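Local coordinates for putative cytochrome P450 hydroxylase (Chondromyces apiculatus DSM 436, PDB 6GMF), which probably acts as a heme-dependent monooxygenase that activates molecular oxygen and hydroxylates terpenes, at residues N15-A18 and L19-E22; D155-R158 and W159-M163; V223-F226 and A227-L231; R297-A300 and R301-V304. All blocks are in the same frame, centred on the assembly; numbering follows the deposited sequence.

Contact 1 of 4, residues N15-A18 and L19-E22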
loop_
_atom_site.group_PDB
_atom_site.type_symbol
_atom_site.label_atom_id
_atom_site.label_comp_id
_atom_site.label_asym_id
_atom_site.label_seq_id
_atom_site.Cartn_x
_atom_site.Cartn_y
_atom_site.Cartn_z
ATOM N N ASN A 15 -6.620 9.847 14.983
ATOM C CA ASN A 15 -5.593 9.179 15.677
ATOM C C ASN A 15 -6.080 7.794 16.058
ATOM O O ASN A 15 -6.496 7.530 17.176
ATOM C CB ASN A 15 -5.099 9.941 16.914
ATOM C CG ASN A 15 -4.095 9.143 17.712
ATOM O OD1 ASN A 15 -3.436 8.249 17.174
ATOM N ND2 ASN A 15 -4.056 9.364 19.018
ATOM N N PRO A 16 -5.950 6.813 15.146
ATOM C CA PRO A 16 -6.405 5.455 15.414
ATOM C C PRO A 16 -5.578 4.747 16.500
ATOM O O PRO A 16 -6.021 3.754 17.069
ATOM C CB PRO A 16 -6.280 4.782 14.033
ATOM C CG PRO A 16 -5.153 5.536 13.383
ATOM C CD PRO A 16 -5.346 6.969 13.828
ATOM N N TYR A 17 -4.382 5.259 16.804
ATOM C CA TYR A 17 -3.484 4.598 17.707
ATOM C C TYR A 17 -3.971 4.650 19.158
ATOM O O TYR A 17 -3.556 3.808 19.994
ATOM C CB TYR A 17 -2.073 5.172 17.555
ATOM C CG TYR A 17 -1.626 5.103 16.128
ATOM C CD1 TYR A 17 -1.272 3.881 15.590
ATOM C CD2 TYR A 17 -1.679 6.204 15.287
ATOM C CE1 TYR A 17 -0.927 3.764 14.263
ATOM C CE2 TYR A 17 -1.313 6.113 13.958
ATOM C CZ TYR A 17 -0.977 4.873 13.444
ATOM O OH TYR A 17 -0.580 4.716 12.146
ATOM N N ALA A 18 -4.867 5.602 19.444
ATOM C CA ALA A 18 -5.467 5.665 20.770
ATOM C C ALA A 18 -6.442 4.483 20.968
ATOM O O ALA A 18 -6.346 3.728 21.967
ATOM C CB ALA A 18 -6.127 7.014 20.938
ATOM N N LEU A 19 -7.310 4.275 19.971
ATOM C CA LEU A 19 -8.150 3.105 19.926
ATOM C C LEU A 19 -7.294 1.832 20.006
ATOM O O LEU A 19 -7.637 0.914 20.754
ATOM C CB LEU A 19 -8.999 3.113 18.657
ATOM C CG LEU A 19 -9.674 1.788 18.304
ATOM C CD1 LEU A 19 -10.799 1.463 19.268
ATOM C CD2 LEU A 19 -10.183 1.795 16.873
ATOM N N PHE A 20 -6.224 1.756 19.201
ATOM C CA PHE A 20 -5.459 0.521 19.114
ATOM C C PHE A 20 -4.859 0.179 20.484
ATOM O O PHE A 20 -4.830 -0.951 20.886
ATOM C CB PHE A 20 -4.388 0.578 18.021
ATOM C CG PHE A 20 -4.918 0.782 16.610
ATOM C CD1 PHE A 20 -6.207 0.412 16.231
ATOM C CD2 PHE A 20 -4.092 1.316 15.642
ATOM C CE1 PHE A 20 -6.637 0.566 14.925
ATOM C CE2 PHE A 20 -4.528 1.487 14.343
ATOM C CZ PHE A 20 -5.797 1.086 13.977
ATOM N N ALA A 21 -4.316 1.187 21.176
ATOM C CA ALA A 21 -3.712 0.953 22.449
ATOM C C ALA A 21 -4.756 0.487 23.458
ATOM O O ALA A 21 -4.459 -0.372 24.233
ATOM C CB ALA A 21 -3.058 2.216 22.926
ATOM N N GLU A 22 -5.952 1.072 23.388
ATOM C CA GLU A 22 -7.009 0.694 24.309
ATOM C C GLU A 22 -7.411 -0.757 24.036
ATOM O O GLU A 22 -7.563 -1.550 24.969
ATOM C CB GLU A 22 -8.186 1.655 24.217
ATOM C CG GLU A 22 -9.278 1.358 25.236
ATOM C CD GLU A 22 -8.947 1.588 26.705
ATOM O OE1 GLU A 22 -7.740 1.639 27.095
ATOM O OE2 GLU A 22 -9.923 1.669 27.481
HETATM O O HOH W 1 -8.523 6.326 18.142
#
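Y17 and F20 each place CG opposite their own carbonyl carbon (chi1 -54° and -61°), which brings both rings to one flank of the first turn of helix 16-26. There they form an offset edge-to-face pair, the edge of F20 directed at the face of Y17, with ring centroids 5.8 Å apart and planes at 85°. The nearest side-chain atoms, Y17 CD1 and F20 CD2, are 3.8 Å apart. P16 engages F20 twice: its CB packs 3.7 Å from F20 CZ, and its carbonyl oxygen lies over one ring face while also accepting the F20 N-H at 2.9 Å from P16 O. N15 caps the helix, OD1 taking the Y17 N-H from above its amide plane, and a water accepts from L19 N and donates to N15 O. Shortening F20 to an alanine would probably deprive the Y17 face of its aromatic partner and open a gap beside P16 and A309. Y17 itself is also held at its far end, by a hydrogen bond from OH to E277 and a cation-pi contact with R313. The chemistry implies overlapping roles: polar groups start the helix and secure the phenol, while aromatic packing ties the buried flank to helix 308-312.

Contact 2 of 4, residues D155-R158 and W159-M163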
loop_
_atom_site.group_PDB
_atom_site.type_symbol
_atom_site.label_atom_id
_atom_site.label_comp_id
_atom_site.label_asym_id
_atom_site.label_seq_id
_atom_site.Cartn_x
_atom_site.Cartn_y
_atom_site.Cartn_z
ATOM N N ASP A 155 -5.715 8.428 -19.676
ATOM C CA ASP A 155 -6.745 7.448 -19.356
ATOM C C ASP A 155 -6.287 6.598 -18.162
ATOM O O ASP A 155 -7.021 6.367 -17.253
ATOM C CB ASP A 155 -7.075 6.491 -20.502
ATOM C CG ASP A 155 -7.872 7.066 -21.649
ATOM O OD1 ASP A 155 -8.606 8.096 -21.419
ATOM O OD2 ASP A 155 -7.762 6.489 -22.746
ATOM N N PHE A 156 -4.998 6.220 -18.143
ATOM C CA PHE A 156 -4.488 5.364 -17.058
ATOM C C PHE A 156 -4.556 6.109 -15.725
ATOM O O PHE A 156 -4.883 5.538 -14.676
ATOM C CB PHE A 156 -3.059 4.923 -17.348
ATOM C CG PHE A 156 -2.542 3.869 -16.404
ATOM C CD1 PHE A 156 -1.928 4.233 -15.218
ATOM C CD2 PHE A 156 -2.682 2.513 -16.668
ATOM C CE1 PHE A 156 -1.369 3.294 -14.370
ATOM C CE2 PHE A 156 -2.182 1.578 -15.780
ATOM C CZ PHE A 156 -1.539 1.970 -14.623
ATOM N N LYS A 157 -4.215 7.395 -15.753
ATOM C CA LYS A 157 -4.365 8.242 -14.569
ATOM C C LYS A 157 -5.817 8.255 -14.077
ATOM O O LYS A 157 -6.040 8.129 -12.906
ATOM C CB LYS A 157 -3.861 9.663 -14.819
ATOM C CG LYS A 157 -4.140 10.643 -13.687
ATOM C CD LYS A 157 -3.562 12.016 -13.939
ATOM C CE LYS A 157 -3.917 13.130 -12.966
ATOM N NZ LYS A 157 -5.305 13.051 -12.437
ATOM N N ARG A 158 -6.766 8.417 -15.005
ATOM C CA ARG A 158 -8.145 8.471 -14.611
ATOM C C ARG A 158 -8.566 7.146 -13.963
ATOM O O ARG A 158 -9.210 7.147 -12.957
ATOM C CB ARG A 158 -9.027 8.817 -15.806
ATOM C CG ARG A 158 -10.499 8.927 -15.449
ATOM C CD ARG A 158 -11.361 9.327 -16.640
ATOM N NE ARG A 158 -11.478 8.360 -17.711
ATOM C CZ ARG A 158 -10.761 8.330 -18.843
ATOM N NH1 ARG A 158 -9.880 9.286 -19.153
ATOM N NH2 ARG A 158 -10.854 7.281 -19.638
ATOM N N TRP A 159 -8.195 6.030 -14.580
ATOM C CA TRP A 159 -8.508 4.727 -14.046
ATOM C C TRP A 159 -7.913 4.581 -12.637
ATOM O O TRP A 159 -8.606 4.199 -11.708
ATOM C CB TRP A 159 -8.022 3.593 -14.951
ATOM C CG TRP A 159 -8.483 3.697 -16.367
ATOM C CD1 TRP A 159 -9.678 4.211 -16.798
ATOM C CD2 TRP A 159 -7.826 3.174 -17.528
ATOM N NE1 TRP A 159 -9.762 4.098 -18.165
ATOM C CE2 TRP A 159 -8.626 3.497 -18.633
ATOM C CE3 TRP A 159 -6.594 2.557 -17.749
ATOM C CZ2 TRP A 159 -8.259 3.152 -19.932
ATOM C CZ3 TRP A 159 -6.206 2.275 -19.032
ATOM C CH2 TRP A 159 -7.030 2.573 -20.108
ATOM N N SER A 160 -6.642 4.972 -12.491
ATOM C CA SER A 160 -5.925 4.925 -11.218
ATOM C C SER A 160 -6.668 5.779 -10.186
ATOM O O SER A 160 -6.895 5.324 -9.056
ATOM C CB SER A 160 -4.491 5.414 -11.388
ATOM O OG SER A 160 -3.739 4.512 -12.174
ATOM N N ASP A 161 -7.028 7.013 -10.553
ATOM C CA ASP A 161 -7.710 7.913 -9.638
ATOM C C ASP A 161 -9.040 7.297 -9.183
ATOM O O ASP A 161 -9.419 7.375 -8.010
ATOM C CB ASP A 161 -7.963 9.289 -10.246
ATOM C CG ASP A 161 -6.734 10.138 -10.508
ATOM O OD1 ASP A 161 -5.672 9.869 -9.892
ATOM O OD2 ASP A 161 -6.854 11.079 -11.328
ATOM N N ASP A 162 -9.758 6.665 -10.097
ATOM C CA ASP A 162 -11.074 6.117 -9.807
ATOM C C ASP A 162 -10.979 4.857 -8.942
ATOM O O ASP A 162 -11.933 4.485 -8.276
ATOM C CB ASP A 162 -11.834 5.799 -11.093
ATOM C CG ASP A 162 -12.374 7.023 -11.818
ATOM O OD1 ASP A 162 -12.364 8.131 -11.239
ATOM O OD2 ASP A 162 -12.779 6.847 -12.969
ATOM N N MET A 163 -9.822 4.208 -8.925
ATOM C CA MET A 163 -9.674 2.938 -8.218
ATOM C C MET A 163 -9.140 3.174 -6.798
ATOM O O MET A 163 -9.130 2.246 -6.010
ATOM C CB MET A 163 -8.754 2.011 -9.019
ATOM C CG MET A 163 -9.458 1.341 -10.196
ATOM S SD MET A 163 -8.307 0.503 -11.356
ATOM C CE MET A 163 -9.481 0.072 -12.641
#
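D155 and W159 meet one turn apart on helix 153-163, which by its place in the chain corresponds to helix F of the cytochrome P450 fold, and the segment illustrates how i to i+3 and i to i+4 pairs sort themselves by face. The indole of W159 folds back along the helix because CG stands opposite the carbonyl carbon (chi1 -53°). D155 CB then makes a CH-pi contact over the six-membered ring, 4.0 Å from its centroid, and D155 O lies over the same indole. F156 approaches W159 at about a right angle, its ring packing on L231 of helix 220-251. Replacing W159 with an alanine would probably uncover D155 CB and leave E184 without the indole N-H that it accepts.

R158 runs extended until it bends at chi3 (68°), which carries the guanidinium back to D155. There NH1 and NH2 grip a single oxygen, D155 OD1, end-on and in the guanidinium plane; R158 NH2 also bridges to E184, and D155 OD2 to R152. K157 reaches the other way along the helix: its chain is extended as far as CE and turns only at the last torsion, so that NZ meets the syn lone pair of D161 OD2 at 2.7 Å. On the buried side, S160 turns OG back to its own helix, satisfying the hydroxyl where F156, M139 and L231 crowd in. F156 O consequently accepts both S160 N and S160 OG, each at 2.9 Å, from opposite faces of its carbonyl plane.

Contact 3 of 4, residues V223-F226 and A227-L231. With HEM (protoporphyrin IX containing Fe), chain B.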
loop_
_atom_site.group_PDB
_atom_site.type_symbol
_atom_site.label_atom_id
_atom_site.label_comp_id
_atom_site.label_asym_id
_atom_site.label_seq_id
_atom_site.Cartn_x
_atom_site.Cartn_y
_atom_site.Cartn_z
ATOM N N VAL A 223 -3.541 -12.717 -16.275
ATOM C CA VAL A 223 -2.618 -11.624 -16.624
ATOM C C VAL A 223 -3.301 -10.277 -16.344
ATOM O O VAL A 223 -2.697 -9.398 -15.701
ATOM C CB VAL A 223 -2.144 -11.692 -18.087
ATOM C CG1 VAL A 223 -1.328 -10.468 -18.483
ATOM C CG2 VAL A 223 -1.327 -12.948 -18.331
ATOM N N LEU A 224 -4.526 -10.113 -16.856
ATOM C CA LEU A 224 -5.262 -8.845 -16.751
ATOM C C LEU A 224 -5.570 -8.576 -15.283
ATOM O O LEU A 224 -5.457 -7.433 -14.830
ATOM C CB LEU A 224 -6.556 -8.906 -17.569
ATOM C CG LEU A 224 -6.335 -9.080 -19.071
ATOM C CD1 LEU A 224 -7.672 -9.221 -19.772
ATOM C CD2 LEU A 224 -5.526 -7.916 -19.639
ATOM N N SER A 225 -6.025 -9.611 -14.563
ATOM C CA SER A 225 -6.360 -9.427 -13.155
ATOM C C SER A 225 -5.123 -8.988 -12.352
ATOM O O SER A 225 -5.267 -8.114 -11.469
ATOM C CB SER A 225 -7.008 -10.642 -12.578
ATOM O OG SER A 225 -7.042 -10.542 -11.158
ATOM N N PHE A 226 -3.938 -9.526 -12.663
ATOM C CA PHE A 226 -2.725 -9.168 -11.942
ATOM C C PHE A 226 -2.304 -7.716 -12.279
ATOM O O PHE A 226 -1.904 -6.956 -11.379
ATOM C CB PHE A 226 -1.610 -10.185 -12.137
ATOM C CG PHE A 226 -0.385 -9.874 -11.309
ATOM C CD1 PHE A 226 -0.396 -10.024 -9.916
ATOM C CD2 PHE A 226 0.760 -9.404 -11.899
ATOM C CE1 PHE A 226 0.726 -9.724 -9.163
ATOM C CE2 PHE A 226 1.885 -9.111 -11.138
ATOM C CZ PHE A 226 1.862 -9.275 -9.773
ATOM N N ALA A 227 -2.440 -7.314 -13.550
ATOM C CA ALA A 227 -2.206 -5.945 -13.951
ATOM C C ALA A 227 -3.080 -4.991 -13.123
ATOM O O ALA A 227 -2.622 -3.960 -12.637
ATOM C CB ALA A 227 -2.437 -5.776 -15.428
ATOM N N ASN A 228 -4.376 -5.319 -12.994
ATOM C CA ASN A 228 -5.312 -4.509 -12.293
ATOM C C ASN A 228 -4.888 -4.461 -10.819
ATOM O O ASN A 228 -4.958 -3.395 -10.169
ATOM C CB ASN A 228 -6.731 -5.080 -12.434
ATOM C CG ASN A 228 -7.787 -4.270 -11.722
ATOM O OD1 ASN A 228 -8.285 -3.287 -12.274
ATOM N ND2 ASN A 228 -8.118 -4.646 -10.512
ATOM N N THR A 229 -4.496 -5.626 -10.289
ATOM C CA THR A 229 -4.072 -5.708 -8.861
ATOM C C THR A 229 -2.906 -4.751 -8.613
ATOM O O THR A 229 -2.834 -4.135 -7.542
ATOM C CB THR A 229 -3.739 -7.147 -8.434
ATOM O OG1 THR A 229 -4.987 -7.837 -8.464
ATOM C CG2 THR A 229 -3.132 -7.251 -7.058
ATOM N N LEU A 230 -1.974 -4.643 -9.556
ATOM C CA LEU A 230 -0.793 -3.813 -9.334
ATOM C C LEU A 230 -1.204 -2.342 -9.134
ATOM O O LEU A 230 -0.598 -1.648 -8.293
ATOM C CB LEU A 230 0.202 -3.955 -10.492
ATOM C CG LEU A 230 0.863 -5.331 -10.622
ATOM C CD1 LEU A 230 1.716 -5.388 -11.879
ATOM C CD2 LEU A 230 1.729 -5.676 -9.411
ATOM N N LEU A 231 -2.242 -1.876 -9.854
ATOM C CA LEU A 231 -2.690 -0.494 -9.647
ATOM C C LEU A 231 -3.283 -0.375 -8.258
ATOM O O LEU A 231 -2.924 0.519 -7.479
ATOM C CB LEU A 231 -3.782 -0.072 -10.636
ATOM C CG LEU A 231 -3.297 0.540 -11.937
ATOM C CD1 LEU A 231 -2.476 -0.490 -12.707
ATOM C CD2 LEU A 231 -4.505 1.018 -12.739
HETATM C CHA HEM B . 0.094 -7.551 -0.663
HETATM C CHB HEM B . 1.057 -3.685 1.860
HETATM C CHC HEM B . 2.814 -1.608 -2.144
HETATM C CHD HEM B . 1.485 -5.342 -4.741
HETATM C C1A HEM B . 0.246 -6.679 0.389
HETATM C C2A HEM B . -0.043 -7.062 1.729
HETATM C C3A HEM B . 0.208 -5.939 2.449
HETATM C C4A HEM B . 0.669 -4.946 1.548
HETATM C CMA HEM B . 0.006 -5.696 3.925
HETATM C CAA HEM B . -0.538 -8.377 2.266
HETATM C CBA HEM B . -2.070 -8.575 2.105
HETATM C CGA HEM B . -2.582 -9.833 2.773
HETATM O O1A HEM B . -1.818 -10.532 3.485
HETATM O O2A HEM B . -3.837 -10.022 2.645
HETATM C C1B HEM B . 1.620 -2.735 0.992
HETATM C C2B HEM B . 2.130 -1.446 1.378
HETATM C C3B HEM B . 2.620 -0.833 0.268
HETATM C C4B HEM B . 2.427 -1.789 -0.826
HETATM C CMB HEM B . 2.060 -0.961 2.769
HETATM C CAB HEM B . 3.323 0.496 0.087
HETATM C CBB HEM B . 3.889 1.061 1.103
HETATM C C1C HEM B . 2.679 -2.424 -3.211
HETATM C C2C HEM B . 3.092 -2.096 -4.547
HETATM C C3C HEM B . 2.689 -3.208 -5.270
HETATM C C4C HEM B . 2.028 -4.117 -4.413
HETATM C CMC HEM B . 3.938 -0.928 -4.965
HETATM C CAC HEM B . 2.862 -3.508 -6.691
HETATM C CBC HEM B . 3.239 -2.646 -7.604
HETATM C C1D HEM B . 0.971 -6.223 -3.826
HETATM C C2D HEM B . 0.393 -7.539 -4.230
HETATM C C3D HEM B . 0.022 -8.160 -3.091
HETATM C C4D HEM B . 0.361 -7.238 -2.002
HETATM C CMD HEM B . 0.333 -7.983 -5.683
HETATM C CAD HEM B . -0.618 -9.516 -2.982
HETATM C CBD HEM B . 0.341 -10.685 -2.705
HETATM C CGD HEM B . -0.374 -12.003 -2.496
HETATM O O1D HEM B . 0.309 -13.032 -2.638
HETATM O O2D HEM B . -1.588 -12.025 -2.164
HETATM N NA HEM B . 0.696 -5.372 0.287
HETATM N NB HEM B . 1.842 -2.867 -0.310
HETATM N NC HEM B . 1.997 -3.624 -3.141
HETATM N ND HEM B . 0.852 -6.077 -2.462
HETATM FE FE HEM B . 1.433 -4.561 -1.388
HETATM O O HOH W 2 -4.075 -10.744 -9.338
HETATM O O HOH W 3 -7.356 -7.846 -9.688
HETATM O O HOH W 4 -0.652 -3.765 -1.610
#
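One face of the F226 ring is covered by L230, whose CG makes a CH-pi contact 4.2 Å from the ring centroid and displaced toward the rim. Water 2 lies at the ring edge, in its plane. The other flat group is the porphyrin, which approaches the phenyl obliquely through a methyl, F226 CE1 standing 3.9 Å from HEM CMD. L230 serves both: its CD2 is 3.6 Å from F226 CZ and 3.7 Å from the heme vinyl carbon CAC. F226 can reach this position because its CG is anti to the backbone N (chi1 -176°), sending the ring along the helix toward the cofactor.

T229 divides its branches by polarity. CG2 points at the heme, 3.8 Å from HEM CMD, while OG1 bonds to S78 and to waters 2 and 3. Water 3 also donates to S225 O at 2.8 Å, so the hydroxyl's side of the helix is wet although T229 is buried. At the iron, C343 is one axial ligand and water 4, 2.2 Å from FE, the other.

The segment belongs to helix 220-251, the long P450 helix that runs past the heme. Helix 204-210 packs on V223, F226, A227 and L230, helix 177-198 on L224 and N228, and helix 153-163 on N228 and L231, so helix 204-210 meets heme-lining side chains themselves, while helices 177-198 and 153-163 cover other sides.

Contact 4 of 4, residues R297-A300 and R301-V304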
loop_
_atom_site.group_PDB
_atom_site.type_symbol
_atom_site.label_atom_id
_atom_site.label_comp_id
_atom_site.label_asym_id
_atom_site.label_seq_id
_atom_site.Cartn_x
_atom_site.Cartn_y
_atom_site.Cartn_z
ATOM N N ARG A 297 -12.708 -16.457 21.520
ATOM C CA ARG A 297 -13.152 -17.322 20.468
ATOM C C ARG A 297 -13.740 -16.422 19.368
ATOM O O ARG A 297 -14.407 -15.423 19.637
ATOM C CB ARG A 297 -14.081 -18.391 21.057
ATOM C CG ARG A 297 -15.004 -19.056 20.048
ATOM C CD ARG A 297 -16.269 -18.242 19.890
ATOM N NE ARG A 297 -17.355 -19.076 19.419
ATOM C CZ ARG A 297 -18.624 -18.710 19.413
ATOM N NH1 ARG A 297 -19.506 -19.453 18.769
ATOM N NH2 ARG A 297 -19.000 -17.602 20.029
ATOM N N ILE A 298 -13.416 -16.753 18.115
ATOM C CA ILE A 298 -13.957 -16.045 16.961
ATOM C C ILE A 298 -14.761 -17.085 16.194
ATOM O O ILE A 298 -14.241 -18.136 15.828
ATOM C CB ILE A 298 -12.858 -15.409 16.082
ATOM C CG1 ILE A 298 -12.006 -14.390 16.848
ATOM C CG2 ILE A 298 -13.465 -14.770 14.846
ATOM C CD1 ILE A 298 -10.826 -13.883 16.044
ATOM N N PRO A 299 -16.070 -16.855 15.995
ATOM C CA PRO A 299 -16.892 -17.846 15.313
ATOM C C PRO A 299 -16.452 -18.033 13.855
ATOM O O PRO A 299 -15.878 -17.123 13.229
ATOM C CB PRO A 299 -18.312 -17.275 15.325
ATOM C CG PRO A 299 -18.269 -16.044 16.197
ATOM C CD PRO A 299 -16.812 -15.626 16.290
ATOM N N ALA A 300 -16.727 -19.227 13.343
ATOM C CA ALA A 300 -16.652 -19.550 11.929
ATOM C C ALA A 300 -17.341 -18.453 11.109
ATOM O O ALA A 300 -18.314 -17.889 11.543
ATOM C CB ALA A 300 -17.330 -20.882 11.679
ATOM N N ARG A 301 -16.749 -18.142 9.950
ATOM C CA ARG A 301 -17.240 -17.253 8.955
ATOM C C ARG A 301 -17.220 -15.792 9.377
ATOM O O ARG A 301 -17.795 -14.968 8.667
ATOM C CB ARG A 301 -18.637 -17.692 8.519
ATOM C CG ARG A 301 -18.610 -19.075 7.885
ATOM C CD ARG A 301 -18.015 -19.026 6.489
ATOM N NE ARG A 301 -17.549 -20.318 6.035
ATOM C CZ ARG A 301 -17.332 -20.624 4.774
ATOM N NH1 ARG A 301 -17.369 -19.671 3.859
ATOM N NH2 ARG A 301 -17.092 -21.878 4.444
ATOM N N SER A 302 -16.461 -15.434 10.414
ATOM C CA SER A 302 -16.314 -14.036 10.782
ATOM C C SER A 302 -15.296 -13.367 9.858
ATOM O O SER A 302 -14.311 -14.006 9.496
ATOM C CB SER A 302 -15.852 -13.902 12.190
ATOM O OG SER A 302 -16.809 -14.442 13.078
ATOM N N VAL A 303 -15.559 -12.115 9.491
ATOM C CA VAL A 303 -14.496 -11.284 8.891
ATOM C C VAL A 303 -13.596 -10.756 10.009
ATOM O O VAL A 303 -14.086 -10.247 11.027
ATOM C CB VAL A 303 -15.095 -10.147 8.062
ATOM C CG1 VAL A 303 -14.005 -9.196 7.560
ATOM C CG2 VAL A 303 -15.908 -10.730 6.913
ATOM N N VAL A 304 -12.278 -10.853 9.793
ATOM C CA VAL A 304 -11.307 -10.558 10.788
ATOM C C VAL A 304 -10.320 -9.573 10.173
ATOM O O VAL A 304 -9.902 -9.808 9.064
ATOM C CB VAL A 304 -10.558 -11.824 11.230
ATOM C CG1 VAL A 304 -9.420 -11.492 12.173
ATOM C CG2 VAL A 304 -11.520 -12.833 11.855
#
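Polar bonds between P299 and S302 close the chain reversal. S302 OG donates to P299 O at 2.8 Å from above the carbonyl plane, a position it reaches with OG opposite the carbonyl carbon (chi1 -63°). The backbone bond from S302 N to the same P299 O is weak at 3.3 Å, which makes the side-chain bond the firmer of the two. T287 adds a third link, its OG1 bonding to both P299 O and S302 N, and A300 N is held by D290.

Apolar contacts lie to one side of the turn. I298 sets CG2 3.7 Å from S302 CB and 4.1 Å from V304 CG2, spanning the two strands at the turn's base; M38, V291 and T287 pack around the isoleucine.

The P299 ring also touches polar groups: CD lies 3.4 Å from S302 OG, and CG lies over the guanidinium face of R297.

The backbone supplies the rest of the geometry. R301 occupies the third position of the turn with positive phi (70°), as a type II turn requires.

This is a type II beta turn from P299 to S302, joining strand 296-298 of a two-stranded hairpin to strand 303-306 of the mixed sheet. Strand 303-306 pairs with strand 285-287, which carries the heme-binding R285, so the turn leads into the middle strand of the sheet, beside a heme-binding strand of the P450 fold.

Overall arrangement
Contact 3 is the most deeply buried of the four and the only one to touch the heme. Contact 2 meets it directly, F156 and S160 against L231 and M163 against N228, so helices 153-163 and 220-251 share one packing interface; the other faces of contact 2 carry salt bridges. Contact 1, about 34 Å from contact 3 between centres and on the opposite side of the chain's centre, is the one at a helix start, where an N-cap and a water join aromatic packing on the buried flank. Contact 4 is the one without a helix: a turn between strands, where a hydroxyl bond and a few aliphatic touches replace the ring packing of the other three.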